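Local coordinates for protein trans-4-hydroxy-L-proline dehydratase (Clostridioides difficile 70-100-2010, PDB 6VXC) that uses a glycyl radical to dehydrate trans-4-hydroxy-L-proline to (S)-1-pyrroline-5-carboxylate in the anaerobic breakdown of hydroxyproline, at residues V589-K594 with D629-E634; A642-V647 with H715-G720. All blocks are in the same frame, centred on the assembly; numbering follows the deposited sequence.

Contact 1. Residues V589-K594 with D629-E634; sequences VFDKKK and DDYADE
At the outer edge of the Y631 ring, in the plane of the ring, sits OD2 of D591, while the ring also has a cation-pi partner in K586 and side-chain neighbours in T583 and P623. The carboxylate of D591 is turned 75° against that ring, so the two flat groups do not stack. They approach from opposite directions and meet through one oxygen each: Y631 OH donates to D591 OD2 at 2.5 Å, a very short hydrogen bond. The rest of the pair stays farther apart, with D591 CG 3.3 Å from Y631 OH and D591 OD2 3.4 Å from Y631 CZ. The ring reaches across because Y631 holds CG anti to the backbone N (chi1 -167°), sending the phenol away from its own helix, so that it bridges backbones whose nearest CA atoms, those of D591 and Y631, are 11.3 Å apart. The contact thus joins the C-terminal part of helix 575-591 to the first turn of helix 630-647, at the surface of the chain and away from the active-site residues. Each segment also has a side-chain bond of its own. D629 is the N-cap of helix 630-647, its OD1 taking the backbone N-H of Y631 at 3.1 Å from above the carboxylate plane. Beyond helix 575-591, K593 has left helical geometry with positive phi, and its NZ returns to F590 O at 3.1 Å. On helix 630-647, D630 and D633 form salt bridges with K712. The single hydrogen bond gives the carboxylate a neutral donor and fixes the end of the phenol; its very short length is doubtful as evidence of unusual strength, though K586 against the ring may add to the polarisation of the hydroxyl.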
loop_
_atom_site.group_PDB
_atom_site.type_symbol
_atom_site.label_atom_id
_atom_site.label_comp_id
_atom_site.label_asym_id
_atom_site.label_seq_id
_atom_site.Cartn_x
_atom_site.Cartn_y
_atom_site.Cartn_z
ATOM N N VAL A 589 -35.963 -8.953 -12.495
ATOM C CA VAL A 589 -36.971 -7.902 -12.651
ATOM C C VAL A 589 -37.316 -7.672 -14.119
ATOM O O VAL A 589 -38.491 -7.633 -14.489
ATOM C CB VAL A 589 -36.506 -6.590 -11.986
ATOM C CG1 VAL A 589 -37.539 -5.496 -12.240
ATOM C CG2 VAL A 589 -36.274 -6.783 -10.501
ATOM N N PHE A 590 -36.320 -7.536 -14.990
ATOM C CA PHE A 590 -36.586 -7.102 -16.355
ATOM C C PHE A 590 -36.617 -8.226 -17.380
ATOM O O PHE A 590 -37.400 -8.138 -18.331
ATOM C CB PHE A 590 -35.563 -6.042 -16.776
ATOM C CG PHE A 590 -35.695 -4.759 -16.018
ATOM C CD1 PHE A 590 -36.700 -3.852 -16.333
ATOM C CD2 PHE A 590 -34.846 -4.470 -14.965
ATOM C CE1 PHE A 590 -36.834 -2.672 -15.629
ATOM C CE2 PHE A 590 -34.965 -3.294 -14.249
ATOM C CZ PHE A 590 -35.969 -2.392 -14.576
ATOM N N ASP A 591 -35.810 -9.279 -17.231
ATOM C CA ASP A 591 -35.774 -10.348 -18.242
ATOM C C ASP A 591 -36.808 -11.428 -17.927
ATOM O O ASP A 591 -37.778 -11.595 -18.669
ATOM C CB ASP A 591 -34.369 -10.950 -18.381
ATOM C CG ASP A 591 -33.436 -10.110 -19.265
ATOM O OD1 ASP A 591 -33.881 -9.074 -19.828
ATOM O OD2 ASP A 591 -32.249 -10.497 -19.419
ATOM N N LYS A 592 -36.605 -12.172 -16.838
ATOM C CA LYS A 592 -37.535 -13.241 -16.477
ATOM C C LYS A 592 -38.783 -12.735 -15.761
ATOM O O LYS A 592 -39.775 -13.463 -15.682
ATOM C CB LYS A 592 -36.844 -14.269 -15.587
ATOM C CG LYS A 592 -35.602 -14.895 -16.167
ATOM C CD LYS A 592 -35.870 -15.518 -17.522
ATOM C CE LYS A 592 -34.573 -16.059 -18.093
ATOM N NZ LYS A 592 -34.774 -16.976 -19.235
ATOM N N LYS A 593 -38.748 -11.523 -15.215
ATOM C CA LYS A 593 -39.918 -10.909 -14.604
ATOM C C LYS A 593 -40.511 -11.814 -13.526
ATOM O O LYS A 593 -41.705 -12.098 -13.511
ATOM C CB LYS A 593 -40.963 -10.561 -15.668
ATOM C CG LYS A 593 -40.424 -9.719 -16.808
ATOM C CD LYS A 593 -41.550 -9.252 -17.738
ATOM C CE LYS A 593 -41.054 -8.224 -18.751
ATOM N NZ LYS A 593 -40.071 -8.822 -19.702
ATOM N N LYS A 594 -39.660 -12.293 -12.627
ATOM C CA LYS A 594 -40.155 -13.120 -11.539
ATOM C C LYS A 594 -40.700 -12.282 -10.394
ATOM O O LYS A 594 -41.516 -12.773 -9.614
ATOM C CB LYS A 594 -39.048 -14.042 -11.033
ATOM C CG LYS A 594 -38.469 -14.971 -12.096
ATOM C CD LYS A 594 -37.519 -15.990 -11.477
ATOM C CE LYS A 594 -36.783 -16.762 -12.555
ATOM N NZ LYS A 594 -35.864 -17.792 -11.992
ATOM N N ASP A 629 -19.561 -16.857 -17.072
ATOM C CA ASP A 629 -20.935 -16.710 -17.546
ATOM C C ASP A 629 -21.120 -15.284 -18.068
ATOM O O ASP A 629 -21.169 -14.336 -17.281
ATOM C CB ASP A 629 -21.916 -17.021 -16.417
ATOM C CG ASP A 629 -23.369 -16.974 -16.854
ATOM O OD1 ASP A 629 -23.679 -16.424 -17.929
ATOM O OD2 ASP A 629 -24.207 -17.497 -16.092
ATOM N N ASP A 630 -21.250 -15.143 -19.396
ATOM C CA ASP A 630 -21.292 -13.822 -20.024
ATOM C C ASP A 630 -22.522 -13.007 -19.628
ATOM O O ASP A 630 -22.475 -11.779 -19.699
ATOM C CB ASP A 630 -21.209 -13.966 -21.548
ATOM C CG ASP A 630 -19.784 -14.197 -22.035
ATOM O OD1 ASP A 630 -18.826 -13.736 -21.366
ATOM O OD2 ASP A 630 -19.625 -14.884 -23.059
ATOM N N TYR A 631 -23.605 -13.642 -19.184
ATOM C CA TYR A 631 -24.744 -12.859 -18.706
ATOM C C TYR A 631 -24.327 -11.972 -17.540
ATOM O O TYR A 631 -24.656 -10.780 -17.493
ATOM C CB TYR A 631 -25.894 -13.771 -18.286
ATOM C CG TYR A 631 -27.187 -13.025 -18.081
ATOM C CD1 TYR A 631 -27.448 -12.357 -16.898
ATOM C CD2 TYR A 631 -28.149 -12.986 -19.086
ATOM C CE1 TYR A 631 -28.624 -11.671 -16.711
ATOM C CE2 TYR A 631 -29.342 -12.303 -18.907
ATOM C CZ TYR A 631 -29.566 -11.641 -17.712
ATOM O OH TYR A 631 -30.732 -10.958 -17.498
ATOM N N ALA A 632 -23.577 -12.537 -16.590
ATOM C CA ALA A 632 -23.073 -11.737 -15.482
ATOM C C ALA A 632 -21.814 -10.961 -15.877
ATOM O O ALA A 632 -21.655 -9.792 -15.510
ATOM C CB ALA A 632 -22.776 -12.638 -14.282
ATOM N N ASP A 633 -20.923 -11.585 -16.648
ATOM C CA ASP A 633 -19.629 -10.968 -16.905
ATOM C C ASP A 633 -19.734 -9.749 -17.813
ATOM O O ASP A 633 -18.918 -8.829 -17.697
ATOM C CB ASP A 633 -18.665 -11.985 -17.514
ATOM C CG ASP A 633 -18.292 -13.097 -16.538
ATOM O OD1 ASP A 633 -18.662 -13.005 -15.348
ATOM O OD2 ASP A 633 -17.597 -14.039 -16.970
ATOM N N GLU A 634 -20.710 -9.722 -18.721
ATOM C CA GLU A 634 -20.906 -8.530 -19.537
ATOM C C GLU A 634 -21.359 -7.353 -18.690
ATOM O O GLU A 634 -21.074 -6.197 -19.021
ATOM C CB GLU A 634 -21.940 -8.794 -20.634
ATOM C CG GLU A 634 -21.432 -9.633 -21.767
ATOM C CD GLU A 634 -22.506 -9.940 -22.793
ATOM O OE1 GLU A 634 -23.671 -9.508 -22.602
ATOM O OE2 GLU A 634 -22.180 -10.623 -23.786
#

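Contact 2. Residues A642-V647 with H715-G720; sequences AYYNEV and HIKTGG
Y644 carries CG anti to its backbone nitrogen (chi1 166°), which swings the ring out from the helix toward K717; K717 in turn keeps CG beside its own N (chi1 -68°) and runs extended from there, crossing the tyrosine side chain at about a right angle. Its CD comes over one face of the ring, 4.3 Å from the centroid and 24° off the normal, a CH-pi contact displaced toward the hydroxyl-bearing rim, where CZ of Y644 is the nearest ring atom to K717 CD at 3.9 Å. The lysine's base meets the ring as well: K717 CB stands 3.6 Å from Y644 CE1, and K717 O lies 3.4 Å from the same carbon. Helix 630-647, of the pyruvate formate lyase-like region, packs here against the connection between helix 703-711 and strand 724-726, which belongs to the glycine radical region. That connection turns tightly after the 3-10 segment 715-717: T718 OG1 donates to H715 O in the carbonyl plane, on a lone pair, and accepts from G720 N at 2.9 Å, forming an ST turn. H715 O also takes the N-H of T718, and within the turn G719 and G720 make backbone hydrogen bonds to V660 and M662, respectively.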
loop_
_atom_site.group_PDB
_atom_site.type_symbol
_atom_site.label_atom_id
_atom_site.label_comp_id
_atom_site.label_asym_id
_atom_site.label_seq_id
_atom_site.Cartn_x
_atom_site.Cartn_y
_atom_site.Cartn_z
ATOM N N ALA A 642 -17.871 1.907 -17.020
ATOM C CA ALA A 642 -18.450 3.146 -16.516
ATOM C C ALA A 642 -17.530 3.789 -15.494
ATOM O O ALA A 642 -17.330 5.009 -15.511
ATOM C CB ALA A 642 -19.824 2.884 -15.902
ATOM N N TYR A 643 -16.965 2.974 -14.597
ATOM C CA TYR A 643 -16.032 3.476 -13.591
ATOM C C TYR A 643 -14.768 4.025 -14.235
ATOM O O TYR A 643 -14.344 5.153 -13.948
ATOM C CB TYR A 643 -15.700 2.353 -12.603
ATOM C CG TYR A 643 -14.838 2.771 -11.444
ATOM C CD1 TYR A 643 -15.279 3.722 -10.535
ATOM C CD2 TYR A 643 -13.599 2.181 -11.222
ATOM C CE1 TYR A 643 -14.508 4.090 -9.446
ATOM C CE2 TYR A 643 -12.814 2.552 -10.137
ATOM C CZ TYR A 643 -13.274 3.506 -9.252
ATOM O OH TYR A 643 -12.523 3.893 -8.162
ATOM N N TYR A 644 -14.164 3.240 -15.122
ATOM C CA TYR A 644 -13.006 3.700 -15.876
ATOM C C TYR A 644 -13.305 5.012 -16.596
ATOM O O TYR A 644 -12.518 5.959 -16.533
ATOM C CB TYR A 644 -12.599 2.630 -16.885
ATOM C CG TYR A 644 -11.631 3.085 -17.945
ATOM C CD1 TYR A 644 -10.267 3.090 -17.698
ATOM C CD2 TYR A 644 -12.078 3.498 -19.196
ATOM C CE1 TYR A 644 -9.372 3.506 -18.651
ATOM C CE2 TYR A 644 -11.179 3.927 -20.170
ATOM C CZ TYR A 644 -9.820 3.922 -19.881
ATOM O OH TYR A 644 -8.900 4.335 -20.798
ATOM N N ASN A 645 -14.453 5.083 -17.279
ATOM C CA ASN A 645 -14.784 6.261 -18.076
ATOM C C ASN A 645 -15.058 7.481 -17.210
ATOM O O ASN A 645 -14.706 8.599 -17.597
ATOM C CB ASN A 645 -16.007 5.982 -18.956
ATOM C CG ASN A 645 -15.682 5.134 -20.182
ATOM O OD1 ASN A 645 -14.601 5.218 -20.742
ATOM N ND2 ASN A 645 -16.637 4.321 -20.599
ATOM N N GLU A 646 -15.657 7.288 -16.040
ATOM C CA GLU A 646 -15.999 8.417 -15.185
ATOM C C GLU A 646 -14.767 9.055 -14.553
ATOM O O GLU A 646 -14.746 10.276 -14.339
ATOM C CB GLU A 646 -16.971 7.956 -14.108
ATOM C CG GLU A 646 -17.529 9.064 -13.261
ATOM C CD GLU A 646 -18.273 10.074 -14.088
ATOM O OE1 GLU A 646 -19.153 9.666 -14.884
ATOM O OE2 GLU A 646 -17.969 11.271 -13.938
ATOM N N VAL A 647 -13.732 8.268 -14.279
ATOM C CA VAL A 647 -12.572 8.738 -13.530
ATOM C C VAL A 647 -11.405 9.115 -14.441
ATOM O O VAL A 647 -10.776 10.154 -14.247
ATOM C CB VAL A 647 -12.145 7.688 -12.480
ATOM C CG1 VAL A 647 -10.811 8.094 -11.841
ATOM C CG2 VAL A 647 -13.206 7.552 -11.428
ATOM N N HIS A 715 -7.456 -5.188 -17.791
ATOM C CA HIS A 715 -6.436 -4.828 -16.816
ATOM C C HIS A 715 -5.469 -3.783 -17.354
ATOM O O HIS A 715 -4.958 -2.969 -16.585
ATOM C CB HIS A 715 -5.681 -6.086 -16.374
ATOM C CG HIS A 715 -6.589 -7.144 -15.841
ATOM N ND1 HIS A 715 -6.895 -7.247 -14.507
ATOM C CD2 HIS A 715 -7.316 -8.100 -16.469
ATOM C CE1 HIS A 715 -7.767 -8.226 -14.329
ATOM N NE2 HIS A 715 -8.035 -8.763 -15.504
ATOM N N ILE A 716 -5.229 -3.769 -18.666
ATOM C CA ILE A 716 -4.220 -2.865 -19.206
ATOM C C ILE A 716 -4.610 -1.407 -19.000
ATOM O O ILE A 716 -3.738 -0.535 -18.912
ATOM C CB ILE A 716 -3.951 -3.171 -20.688
ATOM C CG1 ILE A 716 -3.604 -4.646 -20.877
ATOM C CG2 ILE A 716 -2.859 -2.252 -21.221
ATOM C CD1 ILE A 716 -2.583 -5.143 -19.910
ATOM N N LYS A 717 -5.908 -1.118 -18.924
ATOM C CA LYS A 717 -6.430 0.235 -18.730
ATOM C C LYS A 717 -6.475 0.670 -17.272
ATOM O O LYS A 717 -6.982 1.757 -16.993
ATOM C CB LYS A 717 -7.830 0.341 -19.335
ATOM C CG LYS A 717 -7.836 0.244 -20.842
ATOM C CD LYS A 717 -9.254 0.354 -21.398
ATOM C CE LYS A 717 -9.230 0.222 -22.918
ATOM N NZ LYS A 717 -10.598 0.157 -23.487
ATOM N N THR A 718 -5.958 -0.135 -16.347
ATOM C CA THR A 718 -5.937 0.199 -14.931
ATOM C C THR A 718 -4.504 0.401 -14.452
ATOM O O THR A 718 -3.531 0.135 -15.163
ATOM C CB THR A 718 -6.573 -0.898 -14.078
ATOM O OG1 THR A 718 -5.659 -1.996 -13.971
ATOM C CG2 THR A 718 -7.914 -1.384 -14.666
ATOM N N GLY A 719 -4.390 0.854 -13.206
ATOM C CA GLY A 719 -3.130 0.828 -12.497
ATOM C C GLY A 719 -3.049 -0.356 -11.552
ATOM O O GLY A 719 -2.402 -0.269 -10.504
ATOM N N GLY A 720 -3.755 -1.447 -11.875
ATOM C CA GLY A 720 -3.681 -2.660 -11.088
ATOM C C GLY A 720 -5.012 -3.149 -10.532
ATOM O O GLY A 720 -5.873 -2.346 -10.159
#

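Contacts 1 and 2 draw on the same element, helix 630-647, one at its first turn and the other at its last turns, with centres about 24 Å apart and no touch between them. Neither is a core contact, although contact 2 lies closer in, about 19 Å from the chain centre against 36 Å for contact 1, and several residues flanking it are buried. Each relies on a tyrosine reaching out from the helix. At the periphery the partner is an aspartate carboxylate of helix 575-591 and the tie is polar, made by the hydroxyl; farther in, a lysine's methylenes pack on the ring, one in a CH-pi contact, and its carbonyl oxygen lies against a ring carbon.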